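Local coordinates for hypothetical protein (PDB 2IL5), which is of unknown function but belongs to the Activator of Hsp90 ATPase homolog 1-like family, whose Bet v 1-like fold probably encloses a ligand-binding cavity, at residues N11-E17 with Y123-E129; E88-I94 with D104-F110; E59-I65 with I77-S83. One frame throughout, in Å; residues are numbered along the deposited sequence.

Contact 1: N11-E17 with Y123-E129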
loop_
_atom_site.group_PDB
_atom_site.type_symbol
_atom_site.label_atom_id
_atom_site.label_comp_id
_atom_site.label_asym_id
_atom_site.label_seq_id
_atom_site.Cartn_x
_atom_site.Cartn_y
_atom_site.Cartn_z
ATOM N N ASN A 11 22.574 2.741 -0.351
ATOM C CA ASN A 11 21.164 2.945 -0.087
ATOM C C ASN A 11 20.642 1.825 0.787
ATOM O O ASN A 11 20.930 0.650 0.514
ATOM C CB ASN A 11 20.375 2.953 -1.383
ATOM C CG ASN A 11 20.628 4.197 -2.240
ATOM O OD1 ASN A 11 21.266 5.174 -1.820
ATOM N ND2 ASN A 11 20.103 4.157 -3.461
ATOM N N GLU A 12 19.887 2.188 1.831
ATOM C CA GLU A 12 19.346 1.222 2.792
ATOM C C GLU A 12 17.845 1.302 2.750
ATOM O O GLU A 12 17.293 2.289 2.272
ATOM C CB GLU A 12 19.815 1.507 4.226
ATOM C CG GLU A 12 21.302 1.436 4.425
ATOM C CD GLU A 12 21.769 2.189 5.671
ATOM O OE1 GLU A 12 20.947 2.503 6.556
ATOM O OE2 GLU A 12 22.982 2.465 5.776
ATOM N N HIS A 13 17.209 0.251 3.274
ATOM C CA HIS A 13 15.779 0.098 3.274
ATOM C C HIS A 13 15.168 0.681 4.534
ATOM O O HIS A 13 15.739 0.583 5.600
ATOM C CB HIS A 13 15.415 -1.389 3.220
ATOM C CG HIS A 13 15.802 -2.069 1.936
ATOM N ND1 HIS A 13 15.059 -1.961 0.776
ATOM C CD2 HIS A 13 16.819 -2.916 1.648
ATOM C CE1 HIS A 13 15.625 -2.679 -0.177
ATOM N NE2 HIS A 13 16.690 -3.274 0.327
ATOM N N VAL A 14 13.999 1.295 4.417
ATOM C CA VAL A 14 13.149 1.360 5.576
ATOM C C VAL A 14 12.049 0.291 5.458
ATOM O O VAL A 14 11.598 -0.043 4.355
ATOM C CB VAL A 14 12.620 2.779 5.927
ATOM C CG1 VAL A 14 13.782 3.795 5.966
ATOM C CG2 VAL A 14 11.586 3.212 4.999
ATOM N N GLU A 15 11.641 -0.205 6.626
ATOM C CA GLU A 15 10.614 -1.172 6.749
ATOM C C GLU A 15 9.498 -0.687 7.647
ATOM O O GLU A 15 9.738 -0.216 8.754
ATOM C CB GLU A 15 11.210 -2.498 7.252
ATOM C CG GLU A 15 12.207 -3.042 6.261
ATOM C CD GLU A 15 12.932 -4.255 6.738
ATOM O OE1 GLU A 15 13.770 -4.137 7.643
ATOM O OE2 GLU A 15 12.682 -5.352 6.197
ATOM N N VAL A 16 8.273 -0.857 7.167
ATOM C CA VAL A 16 7.088 -0.486 7.901
ATOM C C VAL A 16 6.306 -1.758 8.227
ATOM O O VAL A 16 6.074 -2.593 7.372
ATOM C CB VAL A 16 6.267 0.618 7.112
ATOM C CG1 VAL A 16 4.888 0.821 7.690
ATOM C CG2 VAL A 16 7.059 1.974 7.101
ATOM N N GLU A 17 5.931 -1.905 9.494
ATOM C CA GLU A 17 5.195 -3.067 9.940
ATOM C C GLU A 17 3.964 -2.560 10.625
ATOM O O GLU A 17 4.058 -1.833 11.604
ATOM C CB GLU A 17 6.035 -3.917 10.891
ATOM C CG GLU A 17 7.199 -4.632 10.184
ATOM C CD GLU A 17 8.040 -5.417 11.146
ATOM O OE1 GLU A 17 8.732 -4.778 11.970
ATOM O OE2 GLU A 17 8.010 -6.666 11.089
ATOM N N TYR A 123 3.412 -5.545 5.806
ATOM C CA TYR A 123 4.848 -5.260 5.765
ATOM C C TYR A 123 5.177 -4.450 4.515
ATOM O O TYR A 123 4.691 -4.776 3.462
ATOM C CB TYR A 123 5.632 -6.582 5.727
ATOM C CG TYR A 123 7.094 -6.407 5.368
ATOM C CD1 TYR A 123 8.024 -6.032 6.322
ATOM C CD2 TYR A 123 7.547 -6.623 4.058
ATOM C CE1 TYR A 123 9.412 -5.898 6.001
ATOM C CE2 TYR A 123 8.898 -6.506 3.733
ATOM C CZ TYR A 123 9.835 -6.136 4.725
ATOM O OH TYR A 123 11.172 -5.965 4.409
ATOM N N TYR A 124 6.013 -3.428 4.633
ATOM C CA TYR A 124 6.429 -2.629 3.507
ATOM C C TYR A 124 7.920 -2.361 3.578
ATOM O O TYR A 124 8.443 -2.037 4.655
ATOM C CB TYR A 124 5.665 -1.321 3.531
ATOM C CG TYR A 124 6.135 -0.171 2.640
ATOM C CD1 TYR A 124 5.734 -0.071 1.301
ATOM C CD2 TYR A 124 6.929 0.867 3.174
ATOM C CE1 TYR A 124 6.100 1.033 0.500
ATOM C CE2 TYR A 124 7.343 1.957 2.385
ATOM C CZ TYR A 124 6.914 2.049 1.067
ATOM O OH TYR A 124 7.337 3.139 0.318
ATOM N N ARG A 125 8.583 -2.478 2.426
ATOM C CA ARG A 125 10.018 -2.203 2.302
ATOM C C ARG A 125 10.279 -1.178 1.190
ATOM O O ARG A 125 9.772 -1.320 0.079
ATOM C CB ARG A 125 10.782 -3.473 2.033
ATOM C CG ARG A 125 12.249 -3.273 2.268
ATOM C CD ARG A 125 13.093 -4.489 2.035
ATOM N NE ARG A 125 12.914 -5.189 0.774
ATOM C CZ ARG A 125 12.272 -6.362 0.638
ATOM N NH1 ARG A 125 11.639 -6.948 1.657
ATOM N NH2 ARG A 125 12.215 -6.942 -0.537
ATOM N N SER A 126 11.042 -0.140 1.505
ATOM C CA SER A 126 11.374 0.881 0.519
ATOM C C SER A 126 12.814 1.338 0.639
ATOM O O SER A 126 13.281 1.577 1.734
ATOM C CB SER A 126 10.485 2.115 0.696
ATOM O OG SER A 126 10.786 3.055 -0.326
ATOM N N LEU A 127 13.498 1.474 -0.484
ATOM C CA LEU A 127 14.907 1.887 -0.504
ATOM C C LEU A 127 15.012 3.367 -0.382
ATOM O O LEU A 127 14.382 4.069 -1.164
ATOM C CB LEU A 127 15.560 1.512 -1.836
ATOM C CG LEU A 127 16.436 0.297 -1.805
ATOM C CD1 LEU A 127 16.937 0.096 -3.198
ATOM C CD2 LEU A 127 17.620 0.512 -0.845
ATOM N N VAL A 128 15.759 3.861 0.597
ATOM C CA VAL A 128 15.957 5.324 0.686
ATOM C C VAL A 128 17.329 5.811 0.121
ATOM O O VAL A 128 18.390 5.273 0.368
ATOM C CB VAL A 128 15.345 6.004 1.995
ATOM C CG1 VAL A 128 14.973 4.984 3.045
ATOM C CG2 VAL A 128 16.171 7.233 2.550
ATOM N N GLU A 129 17.250 6.785 -0.753
ATOM C CA GLU A 129 18.441 7.224 -1.445
ATOM C C GLU A 129 19.314 8.052 -0.502
ATOM O O GLU A 129 18.828 8.945 0.228
ATOM C CB GLU A 129 18.085 7.999 -2.698
ATOM C CG GLU A 129 18.987 7.689 -3.864
ATOM C CD GLU A 129 18.482 6.532 -4.728
ATOM O OE1 GLU A 129 17.996 5.514 -4.150
ATOM O OE2 GLU A 129 18.584 6.636 -5.986
#
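The shortest polar contact lies on the exposed face: Y123 OH donates to E15 OE2 at 2.4 Å, a very short hydrogen bond, while R125 NH1 donates to the same Y123 OH at 3.0 Å. Beneath them runs the antiparallel backbone ladder, with V14 N to S126 O at 2.8 Å, S126 N to V14 O at 2.9 Å, and V16 N to Y124 O at 2.8 Å. The first and last strands in chain order are neighbours here, and strand 12-22 forms one edge of the curved sheet that wraps the long helix 136-166, as in Bet v 1-like folds. H13 is sandwiched between R125 CD and L127 CD2, CH-pi contacts 3.7 and 3.9 Å from its ring centroid. On the other face the β-branched V14 and V16 suit a buried strand: V14 CG1 meets V128 CG1 at 3.4 Å and V16 CB meets Y124 CD2 at 4.0 Å, beneath K143, Y146 and H147 of that helix.

Contact 2: E88-I94 with D104-F110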
loop_
_atom_site.group_PDB
_atom_site.type_symbol
_atom_site.label_atom_id
_atom_site.label_comp_id
_atom_site.label_asym_id
_atom_site.label_seq_id
_atom_site.Cartn_x
_atom_site.Cartn_y
_atom_site.Cartn_z
ATOM N N GLU A 88 -6.020 -14.550 1.972
ATOM C CA GLU A 88 -4.864 -14.937 2.772
ATOM C C GLU A 88 -3.638 -14.035 2.598
ATOM O O GLU A 88 -2.968 -13.675 3.574
ATOM C CB GLU A 88 -4.502 -16.404 2.470
ATOM C CG GLU A 88 -3.419 -16.953 3.346
ATOM C CD GLU A 88 -3.024 -18.394 3.025
ATOM O OE1 GLU A 88 -3.855 -19.153 2.454
ATOM O OE2 GLU A 88 -1.875 -18.766 3.380
ATOM N N TYR A 89 -3.321 -13.669 1.366
ATOM C CA TYR A 89 -2.012 -13.071 1.155
ATOM C C TYR A 89 -1.923 -12.359 -0.133
ATOM O O TYR A 89 -2.241 -12.908 -1.187
ATOM C CB TYR A 89 -0.898 -14.130 1.281
ATOM C CG TYR A 89 0.540 -13.635 1.195
ATOM C CD1 TYR A 89 1.048 -12.692 2.092
ATOM C CD2 TYR A 89 1.419 -14.175 0.247
ATOM C CE1 TYR A 89 2.394 -12.244 2.009
ATOM C CE2 TYR A 89 2.755 -13.761 0.167
ATOM C CZ TYR A 89 3.230 -12.798 1.045
ATOM O OH TYR A 89 4.555 -12.414 0.951
ATOM N N VAL A 90 -1.495 -11.111 -0.022
ATOM C CA VAL A 90 -1.102 -10.323 -1.174
ATOM C C VAL A 90 0.378 -9.864 -1.030
ATOM O O VAL A 90 0.762 -9.274 -0.015
ATOM C CB VAL A 90 -2.042 -9.070 -1.383
ATOM C CG1 VAL A 90 -1.596 -8.263 -2.597
ATOM C CG2 VAL A 90 -3.494 -9.471 -1.535
ATOM N N LYS A 91 1.191 -10.211 -2.024
ATOM C CA LYS A 91 2.513 -9.614 -2.264
ATOM C C LYS A 91 2.452 -8.826 -3.573
ATOM O O LYS A 91 2.096 -9.361 -4.632
ATOM C CB LYS A 91 3.609 -10.660 -2.341
ATOM C CG LYS A 91 5.040 -10.117 -2.471
ATOM C CD LYS A 91 6.019 -11.350 -2.534
ATOM C CE LYS A 91 7.486 -11.022 -2.839
ATOM N NZ LYS A 91 7.882 -9.691 -2.184
HETATM N N MSE A 92 2.763 -7.539 -3.479
HETATM C CA MSE A 92 2.724 -6.674 -4.612
HETATM C C MSE A 92 3.906 -5.695 -4.567
HETATM O O MSE A 92 4.555 -5.526 -3.511
HETATM C CB MSE A 92 1.359 -5.959 -4.698
HETATM C CG MSE A 92 1.044 -5.030 -3.563
HETATM SE SE MSE A 92 -0.764 -4.437 -3.488
HETATM C CE MSE A 92 -0.784 -3.494 -5.180
ATOM N N THR A 93 4.209 -5.107 -5.727
ATOM C CA THR A 93 5.141 -3.993 -5.811
ATOM C C THR A 93 4.455 -2.614 -5.945
ATOM O O THR A 93 3.309 -2.471 -6.461
ATOM C CB THR A 93 6.175 -4.120 -6.939
ATOM O OG1 THR A 93 5.587 -3.751 -8.186
ATOM C CG2 THR A 93 6.774 -5.505 -7.025
ATOM N N ILE A 94 5.169 -1.630 -5.409
ATOM C CA ILE A 94 4.961 -0.197 -5.673
ATOM C C ILE A 94 6.184 0.200 -6.482
ATOM O O ILE A 94 7.303 0.164 -6.000
ATOM C CB ILE A 94 4.916 0.615 -4.401
ATOM C CG1 ILE A 94 3.698 0.237 -3.583
ATOM C CG2 ILE A 94 4.815 2.120 -4.734
ATOM C CD1 ILE A 94 2.470 1.168 -3.853
ATOM N N ASP A 104 9.278 -0.544 -4.410
ATOM C CA ASP A 104 8.867 -0.846 -3.077
ATOM C C ASP A 104 8.078 -2.177 -3.060
ATOM O O ASP A 104 7.446 -2.585 -4.030
ATOM C CB ASP A 104 8.023 0.265 -2.500
ATOM C CG ASP A 104 8.674 1.655 -2.645
ATOM O OD1 ASP A 104 9.931 1.764 -2.749
ATOM O OD2 ASP A 104 7.888 2.641 -2.600
ATOM N N VAL A 105 8.131 -2.808 -1.902
ATOM C CA VAL A 105 7.522 -4.104 -1.681
ATOM C C VAL A 105 6.433 -3.936 -0.649
ATOM O O VAL A 105 6.656 -3.360 0.378
ATOM C CB VAL A 105 8.605 -5.157 -1.217
ATOM C CG1 VAL A 105 7.961 -6.367 -0.530
ATOM C CG2 VAL A 105 9.505 -5.565 -2.419
ATOM N N ILE A 106 5.253 -4.444 -0.961
ATOM C CA ILE A 106 4.184 -4.668 0.025
ATOM C C ILE A 106 3.927 -6.177 0.220
ATOM O O ILE A 106 3.764 -6.905 -0.739
ATOM C CB ILE A 106 2.864 -3.977 -0.439
ATOM C CG1 ILE A 106 2.989 -2.448 -0.244
ATOM C CG2 ILE A 106 1.627 -4.551 0.311
ATOM C CD1 ILE A 106 1.784 -1.623 -0.817
ATOM N N GLU A 107 3.925 -6.645 1.462
ATOM C CA GLU A 107 3.477 -8.022 1.767
ATOM C C GLU A 107 2.448 -7.910 2.872
ATOM O O GLU A 107 2.736 -7.362 3.919
ATOM C CB GLU A 107 4.625 -8.919 2.158
ATOM C CG GLU A 107 5.651 -9.054 1.038
ATOM C CD GLU A 107 6.907 -9.791 1.393
ATOM O OE1 GLU A 107 7.152 -10.075 2.583
ATOM O OE2 GLU A 107 7.671 -10.134 0.442
ATOM N N VAL A 108 1.226 -8.359 2.597
ATOM C CA VAL A 108 0.146 -8.202 3.535
ATOM C C VAL A 108 -0.583 -9.552 3.726
ATOM O O VAL A 108 -1.048 -10.172 2.772
ATOM C CB VAL A 108 -0.818 -6.998 3.164
ATOM C CG1 VAL A 108 -1.485 -7.218 1.827
ATOM C CG2 VAL A 108 -1.881 -6.771 4.291
ATOM N N GLU A 109 -0.643 -10.000 4.982
ATOM C CA GLU A 109 -1.301 -11.235 5.319
ATOM C C GLU A 109 -2.585 -11.011 6.139
ATOM O O GLU A 109 -2.625 -10.155 7.017
ATOM C CB GLU A 109 -0.322 -12.168 6.037
ATOM C CG GLU A 109 -0.560 -13.627 5.663
ATOM C CD GLU A 109 0.435 -14.603 6.254
ATOM O OE1 GLU A 109 1.456 -14.187 6.860
ATOM O OE2 GLU A 109 0.193 -15.817 6.066
ATOM N N PHE A 110 -3.615 -11.812 5.826
ATOM C CA PHE A 110 -4.938 -11.760 6.461
ATOM C C PHE A 110 -5.209 -13.050 7.262
ATOM O O PHE A 110 -5.176 -14.144 6.701
ATOM C CB PHE A 110 -6.021 -11.547 5.384
ATOM C CG PHE A 110 -5.689 -10.457 4.411
ATOM C CD1 PHE A 110 -5.106 -10.756 3.179
ATOM C CD2 PHE A 110 -5.895 -9.121 4.744
ATOM C CE1 PHE A 110 -4.733 -9.737 2.280
ATOM C CE2 PHE A 110 -5.540 -8.106 3.855
ATOM C CZ PHE A 110 -4.966 -8.412 2.621
#
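Backbone hydrogen bonds provide the framework of this antiparallel hairpin. V90 and V108 bond reciprocally, V90 N to V108 O at 3.0 Å and V108 N to V90 O at 2.8 Å, and M92 pairs with I106 in the same way. I94 N to D104 O at 2.8 Å and D104 N to I94 O at 2.6 Å close the pairing near the connecting loop, and F110 N to E88 O at 3.0 Å extends it at the other end, where E88 and Y89 also form a classic beta bulge against the neighbouring strand 74-85.

Electrostatics belong to the face of Y89, K91, E107 and E109. In the non-hydrogen-bonded pair K91-E107, the extended lysine reaches across so that K91 NZ meets E107 OE2 at 2.7 Å, a salt bridge that matches two long, flexible side chains at a partly exposed site. Y89 OH lies 3.5 Å from E107 CG, its ring leaning along the glutamate's aliphatic part.

Apolar packing occupies the other face, where the β-branched V90, V108, I94 and I106 suit extended backbone, and the unbranched side chain of M92 (selenomethionine here) packs among them: V90 CB touches V108 CG1 at 3.7 Å, M92 CG touches I106 CB at 3.8 Å, and I94 CG1 touches I106 CD1 at 3.8 Å. D104 shares this face, its carboxylate satisfied by S126 and Y124.

The hairpin occupies the middle of the curved sheet. Strand 74-85 pairs with 89-94, strand 118-128 pairs with 104-112, and W33 packs edge-to-face on F110 while also touching M92 and I106.

Contact 3: E59-I65 with I77-S83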
loop_
_atom_site.group_PDB
_atom_site.type_symbol
_atom_site.label_atom_id
_atom_site.label_comp_id
_atom_site.label_asym_id
_atom_site.label_seq_id
_atom_site.Cartn_x
_atom_site.Cartn_y
_atom_site.Cartn_z
ATOM N N GLU A 59 -1.421 -13.037 -10.610
ATOM C CA GLU A 59 0.017 -13.066 -10.388
ATOM C C GLU A 59 0.758 -12.648 -11.668
ATOM O O GLU A 59 0.446 -13.143 -12.757
ATOM C CB GLU A 59 0.455 -14.428 -9.862
ATOM C CG GLU A 59 -0.098 -14.724 -8.460
ATOM C CD GLU A 59 0.482 -15.982 -7.825
ATOM O OE1 GLU A 59 1.116 -16.799 -8.560
ATOM O OE2 GLU A 59 0.313 -16.164 -6.591
ATOM N N GLY A 60 1.694 -11.697 -11.551
ATOM C CA GLY A 60 2.372 -11.124 -12.725
ATOM C C GLY A 60 1.587 -10.029 -13.452
ATOM O O GLY A 60 2.059 -9.462 -14.441
ATOM N N GLY A 61 0.374 -9.760 -12.977
ATOM C CA GLY A 61 -0.471 -8.728 -13.566
ATOM C C GLY A 61 -0.143 -7.304 -13.108
ATOM O O GLY A 61 0.219 -7.078 -11.961
ATOM N N LYS A 62 -0.323 -6.340 -14.011
ATOM C CA LYS A 62 -0.027 -4.937 -13.727
ATOM C C LYS A 62 -1.214 -4.162 -13.163
ATOM O O LYS A 62 -2.373 -4.456 -13.477
ATOM C CB LYS A 62 0.491 -4.254 -14.992
ATOM C CG LYS A 62 0.789 -2.744 -14.798
ATOM C CD LYS A 62 1.288 -2.062 -16.073
ATOM C CE LYS A 62 1.228 -0.562 -15.913
ATOM N NZ LYS A 62 1.558 0.114 -17.204
ATOM N N TYR A 63 -0.928 -3.171 -12.321
ATOM C CA TYR A 63 -1.921 -2.180 -11.990
ATOM C C TYR A 63 -1.347 -0.792 -12.251
ATOM O O TYR A 63 -0.125 -0.574 -12.149
ATOM C CB TYR A 63 -2.468 -2.328 -10.555
ATOM C CG TYR A 63 -1.469 -1.923 -9.502
ATOM C CD1 TYR A 63 -0.578 -2.855 -8.957
ATOM C CD2 TYR A 63 -1.382 -0.591 -9.087
ATOM C CE1 TYR A 63 0.362 -2.463 -8.007
ATOM C CE2 TYR A 63 -0.453 -0.184 -8.161
ATOM C CZ TYR A 63 0.417 -1.115 -7.606
ATOM O OH TYR A 63 1.345 -0.682 -6.679
ATOM N N ARG A 64 -2.242 0.133 -12.623
ATOM C CA ARG A 64 -1.860 1.513 -12.879
ATOM C C ARG A 64 -2.897 2.516 -12.336
ATOM O O ARG A 64 -4.040 2.554 -12.795
ATOM C CB ARG A 64 -1.629 1.722 -14.366
ATOM C CG ARG A 64 -1.090 3.066 -14.673
ATOM C CD ARG A 64 -0.988 3.277 -16.168
ATOM N NE ARG A 64 -0.266 4.520 -16.464
ATOM C CZ ARG A 64 -0.864 5.630 -16.862
ATOM N NH1 ARG A 64 -0.162 6.726 -17.105
ATOM N NH2 ARG A 64 -2.179 5.638 -17.021
ATOM N N ILE A 65 -2.484 3.307 -11.349
ATOM C CA ILE A 65 -3.349 4.298 -10.707
ATOM C C ILE A 65 -2.815 5.700 -11.011
ATOM O O ILE A 65 -1.623 5.989 -10.797
ATOM C CB ILE A 65 -3.415 4.084 -9.180
ATOM C CG1 ILE A 65 -3.982 2.690 -8.871
ATOM C CG2 ILE A 65 -4.192 5.229 -8.519
ATOM C CD1 ILE A 65 -3.938 2.253 -7.416
ATOM N N ILE A 77 0.991 5.782 -10.093
ATOM C CA ILE A 77 1.393 4.711 -9.257
ATOM C C ILE A 77 1.154 3.444 -10.069
ATOM O O ILE A 77 0.043 3.179 -10.543
ATOM C CB ILE A 77 0.619 4.698 -7.909
ATOM C CG1 ILE A 77 0.721 6.056 -7.215
ATOM C CG2 ILE A 77 1.063 3.548 -6.989
ATOM C CD1 ILE A 77 -0.597 6.888 -7.205
ATOM N N GLU A 78 2.223 2.678 -10.252
ATOM C CA GLU A 78 2.184 1.432 -11.018
ATOM C C GLU A 78 2.929 0.354 -10.283
ATOM O O GLU A 78 3.859 0.633 -9.554
ATOM C CB GLU A 78 2.867 1.609 -12.368
ATOM C CG GLU A 78 2.135 2.499 -13.326
ATOM C CD GLU A 78 2.824 2.512 -14.665
ATOM O OE1 GLU A 78 4.086 2.583 -14.678
ATOM O OE2 GLU A 78 2.112 2.448 -15.699
ATOM N N GLY A 79 2.557 -0.893 -10.538
ATOM C CA GLY A 79 3.262 -2.018 -9.975
ATOM C C GLY A 79 2.643 -3.301 -10.449
ATOM O O GLY A 79 1.825 -3.339 -11.390
ATOM N N ILE A 80 3.007 -4.351 -9.741
ATOM C CA ILE A 80 2.731 -5.722 -10.134
ATOM C C ILE A 80 2.204 -6.510 -8.949
ATOM O O ILE A 80 2.695 -6.349 -7.832
ATOM C CB ILE A 80 4.060 -6.410 -10.652
ATOM C CG1 ILE A 80 4.486 -5.851 -12.002
ATOM C CG2 ILE A 80 3.887 -7.889 -10.772
ATOM C CD1 ILE A 80 3.439 -5.988 -13.039
ATOM N N TYR A 81 1.229 -7.381 -9.186
ATOM C CA TYR A 81 0.906 -8.385 -8.191
ATOM C C TYR A 81 1.902 -9.529 -8.310
ATOM O O TYR A 81 2.089 -10.071 -9.378
ATOM C CB TYR A 81 -0.499 -8.886 -8.388
ATOM C CG TYR A 81 -1.521 -7.855 -8.064
ATOM C CD1 TYR A 81 -1.859 -7.606 -6.730
ATOM C CD2 TYR A 81 -2.129 -7.081 -9.088
ATOM C CE1 TYR A 81 -2.805 -6.670 -6.410
ATOM C CE2 TYR A 81 -3.053 -6.123 -8.784
ATOM C CZ TYR A 81 -3.398 -5.927 -7.426
ATOM O OH TYR A 81 -4.333 -4.996 -7.050
ATOM N N GLU A 82 2.593 -9.863 -7.236
ATOM C CA GLU A 82 3.516 -10.968 -7.325
ATOM C C GLU A 82 2.866 -12.247 -6.791
ATOM O O GLU A 82 3.054 -13.310 -7.315
ATOM C CB GLU A 82 4.836 -10.656 -6.614
ATOM C CG GLU A 82 5.386 -9.347 -7.077
ATOM C CD GLU A 82 6.873 -9.295 -7.133
ATOM O OE1 GLU A 82 7.435 -8.631 -6.231
ATOM O OE2 GLU A 82 7.474 -9.891 -8.066
ATOM N N SER A 83 2.064 -12.101 -5.762
ATOM C CA SER A 83 1.501 -13.223 -5.087
ATOM C C SER A 83 0.097 -12.849 -4.633
ATOM O O SER A 83 -0.110 -11.789 -4.042
ATOM C CB SER A 83 2.389 -13.593 -3.906
ATOM O OG SER A 83 1.975 -14.840 -3.402
#
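At the apolar centre, the ring of Y63 lies across the backbone of the opposite strand, with G79 N and E78 C over one of its faces. Glycine suits position 79 because a CB there would come within 2.9 Å of Y63 OH. Around the ring, Y63 CE2 approaches I77 CG2 at 4.2 Å and Y63 CD1 approaches Y81 CE2 at 4.1 Å, the two tyrosine rings meeting obliquely. I65 CG2 and I77 CD1, 4.2 Å apart, carry the buried face onward beside F43 and M44. Y63 OH bonds to T93 O of the next strand but one, so a large aromatic can be buried without leaving its hydroxyl unsatisfied.

Antiparallel backbone bonds bracket this centre: Y63 N to G79 O at 2.9 Å, I65 N to I77 O at 2.7 Å, and Y81 N to G61 O at 3.0 Å. G60 N reaches Y81 O at 2.7 Å, and G60 has positive phi, a conformation glycine adopts easily.

On the outer face E78 OE2 forms salt bridges with K62 NZ at 2.8 Å and, through a weak hydrogen bond, R64 NE at 3.2 Å; R64 also bridges to E52 of edge strand 50-55. The hairpin is therefore two-sided: Y63, I65 and I77 face the Bet v 1-like fold's interior, with Y81 beside them, whereas the charged K62, R64 and E78 share the outer face with I80.

Contacts 1, 2 and 3 are successive steps across one antiparallel sheet. Contacts 1 and 2, with centres 14 Å apart, are joined where strand 118-128 pairs with 104-112: Y123 N lies 2.7 Å from E107 O, and S126 OG lies 2.9 Å from D104 OD1. Contacts 2 and 3, with centres 11 Å apart, meet through K91 O and E82 N at 2.7 Å and T93 O and Y63 OH at 2.7 Å. Contacts 1 and 3 do not touch; their nearest atoms are about 8 Å apart. A bound sodium ion lies about 4 Å from the I94 side chain, 5 Å from that of I77 and 9 Å from that of Y124; no role for it is established.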